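Local atomic coordinates of ribonucleoside-diphosphate reductase, alpha chain (Actinobacillus ureae ATCC 25976, PDB entry 6DQX), a protein that probably reduces ribonucleoside diphosphates to deoxyribonucleotides, as the catalytic alpha subunit of a class Id ribonucleotide reductase. Residues 182-187 and 245-250. Residues are numbered along the deposited sequence; the frame is centred on the assembly and turned at random.
With EDO (1,2-ethanediol), chain G.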
loop_
_atom_site.group_PDB
_atom_site.type_symbol
_atom_site.label_atom_id
_atom_site.label_comp_id
_atom_site.label_asym_id
_atom_site.label_seq_id
_atom_site.Cartn_x
_atom_site.Cartn_y
_atom_site.Cartn_z
ATOM N N ALA A 182 -2.902 3.495 13.963
ATOM C CA ALA A 182 -1.862 3.996 14.839
ATOM C C ALA A 182 -0.606 3.191 14.712
ATOM O O ALA A 182 -0.620 1.951 14.831
ATOM C CB ALA A 182 -2.315 3.988 16.302
ATOM N N GLY A 183 0.498 3.884 14.472
ATOM C CA GLY A 183 1.812 3.245 14.426
ATOM C C GLY A 183 2.571 3.486 15.710
ATOM O O GLY A 183 2.515 4.583 16.247
ATOM N N TYR A 184 3.291 2.482 16.188
ATOM C CA TYR A 184 4.132 2.602 17.388
ATOM C C TYR A 184 5.629 2.471 17.082
ATOM O O TYR A 184 6.047 1.541 16.389
ATOM C CB TYR A 184 3.723 1.547 18.405
ATOM C CG TYR A 184 2.402 1.847 19.092
ATOM C CD1 TYR A 184 1.190 1.603 18.465
ATOM C CD2 TYR A 184 2.379 2.353 20.381
ATOM C CE1 TYR A 184 -0.015 1.865 19.104
ATOM C CE2 TYR A 184 1.184 2.613 21.031
ATOM C CZ TYR A 184 0.003 2.361 20.399
ATOM O OH TYR A 184 -1.172 2.607 21.041
ATOM N N ILE A 185 6.418 3.369 17.672
ATOM C CA ILE A 185 7.875 3.423 17.497
ATOM C C ILE A 185 8.538 3.588 18.876
ATOM O O ILE A 185 8.016 4.313 19.736
ATOM C CB ILE A 185 8.223 4.586 16.509
ATOM C CG1 ILE A 185 9.667 4.516 16.021
ATOM C CG2 ILE A 185 7.912 5.956 17.097
ATOM C CD1 ILE A 185 9.912 3.394 15.047
ATOM N N ASP A 186 9.679 2.941 19.097
ATOM C CA ASP A 186 10.392 3.079 20.378
ATOM C C ASP A 186 11.102 4.440 20.434
ATOM O O ASP A 186 11.591 4.934 19.401
ATOM C CB ASP A 186 11.368 1.958 20.561
ATOM C CG ASP A 186 10.693 0.593 20.456
ATOM O OD1 ASP A 186 10.206 0.051 21.484
ATOM O OD2 ASP A 186 10.599 0.104 19.314
ATOM N N ILE A 187 11.126 5.051 21.623
ATOM C CA ILE A 187 11.761 6.379 21.797
ATOM C C ILE A 187 13.269 6.335 21.514
ATOM O O ILE A 187 13.846 7.370 21.152
ATOM C CB ILE A 187 11.478 6.974 23.205
ATOM C CG1 ILE A 187 11.724 8.503 23.207
ATOM C CG2 ILE A 187 12.234 6.223 24.279
ATOM C CD1 ILE A 187 11.150 9.224 24.401
ATOM N N ILE A 245 -1.055 14.201 20.933
ATOM C CA ILE A 245 -0.299 12.981 20.705
ATOM C C ILE A 245 1.189 13.349 20.587
ATOM O O ILE A 245 1.517 14.553 20.484
ATOM C CB ILE A 245 -0.868 12.230 19.474
ATOM C CG1 ILE A 245 -0.505 12.947 18.155
ATOM C CG2 ILE A 245 -2.366 12.036 19.622
ATOM C CD1 ILE A 245 -0.496 12.015 16.970
ATOM N N PRO A 246 2.110 12.383 20.578
ATOM C CA PRO A 246 1.858 10.923 20.526
ATOM C C PRO A 246 1.199 10.334 21.764
ATOM O O PRO A 246 1.346 10.863 22.849
ATOM C CB PRO A 246 3.272 10.340 20.424
ATOM C CG PRO A 246 4.165 11.369 21.043
ATOM C CD PRO A 246 3.543 12.688 20.712
ATOM N N TYR A 247 0.570 9.183 21.589
ATOM C CA TYR A 247 0.286 8.285 22.726
ATOM C C TYR A 247 1.588 7.829 23.388
ATOM O O TYR A 247 2.653 7.776 22.759
ATOM C CB TYR A 247 -0.509 7.037 22.253
ATOM C CG TYR A 247 -1.664 7.337 21.318
ATOM C CD1 TYR A 247 -2.405 8.494 21.458
ATOM C CD2 TYR A 247 -2.029 6.443 20.302
ATOM C CE1 TYR A 247 -3.467 8.777 20.632
ATOM C CE2 TYR A 247 -3.100 6.725 19.458
ATOM C CZ TYR A 247 -3.802 7.899 19.629
ATOM O OH TYR A 247 -4.880 8.233 18.813
ATOM N N LEU A 248 1.522 7.529 24.683
ATOM C CA LEU A 248 2.644 6.966 25.397
ATOM C C LEU A 248 2.366 5.506 25.710
ATOM O O LEU A 248 1.290 5.173 26.193
ATOM C CB LEU A 248 2.882 7.742 26.676
ATOM C CG LEU A 248 3.287 9.203 26.413
ATOM C CD1 LEU A 248 3.269 9.977 27.717
ATOM C CD2 LEU A 248 4.663 9.257 25.767
ATOM N N PHE A 249 3.342 4.652 25.418
ATOM C CA PHE A 249 3.267 3.219 25.745
ATOM C C PHE A 249 4.453 2.937 26.643
ATOM O O PHE A 249 5.620 2.961 26.211
ATOM C CB PHE A 249 3.249 2.389 24.465
ATOM C CG PHE A 249 3.282 0.905 24.689
ATOM C CD1 PHE A 249 2.181 0.235 25.191
ATOM C CD2 PHE A 249 4.408 0.171 24.378
ATOM C CE1 PHE A 249 2.216 -1.146 25.380
ATOM C CE2 PHE A 249 4.452 -1.201 24.566
ATOM C CZ PHE A 249 3.356 -1.855 25.081
ATOM N N PHE A 250 4.176 2.746 27.935
ATOM C CA PHE A 250 5.233 2.410 28.896
ATOM C C PHE A 250 5.510 0.925 28.857
ATOM O O PHE A 250 4.942 0.135 29.593
ATOM C CB PHE A 250 4.848 2.899 30.293
ATOM C CG PHE A 250 4.733 4.381 30.377
ATOM C CD1 PHE A 250 5.834 5.174 30.066
ATOM C CD2 PHE A 250 3.540 4.997 30.727
ATOM C CE1 PHE A 250 5.739 6.557 30.129
ATOM C CE2 PHE A 250 3.446 6.385 30.785
ATOM C CZ PHE A 250 4.550 7.151 30.492
HETATM C C1 EDO G . 18.073 8.117 22.623
HETATM O O1 EDO G . 18.368 6.925 23.353
HETATM C C2 EDO G . 16.966 7.743 21.648
HETATM O O2 EDO G . 16.536 8.651 20.618
#
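Tyr184 does most of the bridging here, reaching across to both Phe249 and Tyr247. CE2 of Tyr184 comes within 4.0 Å of CB of Phe249; farther out, its OH passes CD2 of Tyr247, also at 4.0 Å. That second approach, to a ring carbon, is van der Waals contact; the hydroxyl's hydrogen bond goes to the carbonyl oxygen of Asn273. Tyr184 crosses each of these two side chains at roughly a right angle. Phe249 offers mainly its CB: with CG anti to the backbone N (chi1 175°), its ring swings off toward Met279. Ala182 adds a lighter touch, its CB lying near the plane of the Tyr247 ring at the edge, 4.3 Å from CE2 of Tyr247. No hydrogen bond joins the segments, because strand 209-213 runs between them, parallel to both 181-186 and 247-249; the axes of 182-186 and 247-249 come within 8.9 Å, their directions 52° apart. These are next-but-one strands of the ribonucleotide reductase barrel, meeting through side chains over the strand between. Behind this first shell, Ala271 and Ser272 pack against Tyr184, while Tyr551 meets the Tyr247 ring with the planes at about 55°. Beyond them, Asp186 OD1 makes a salt bridge with Lys251, the residue that follows 245-250.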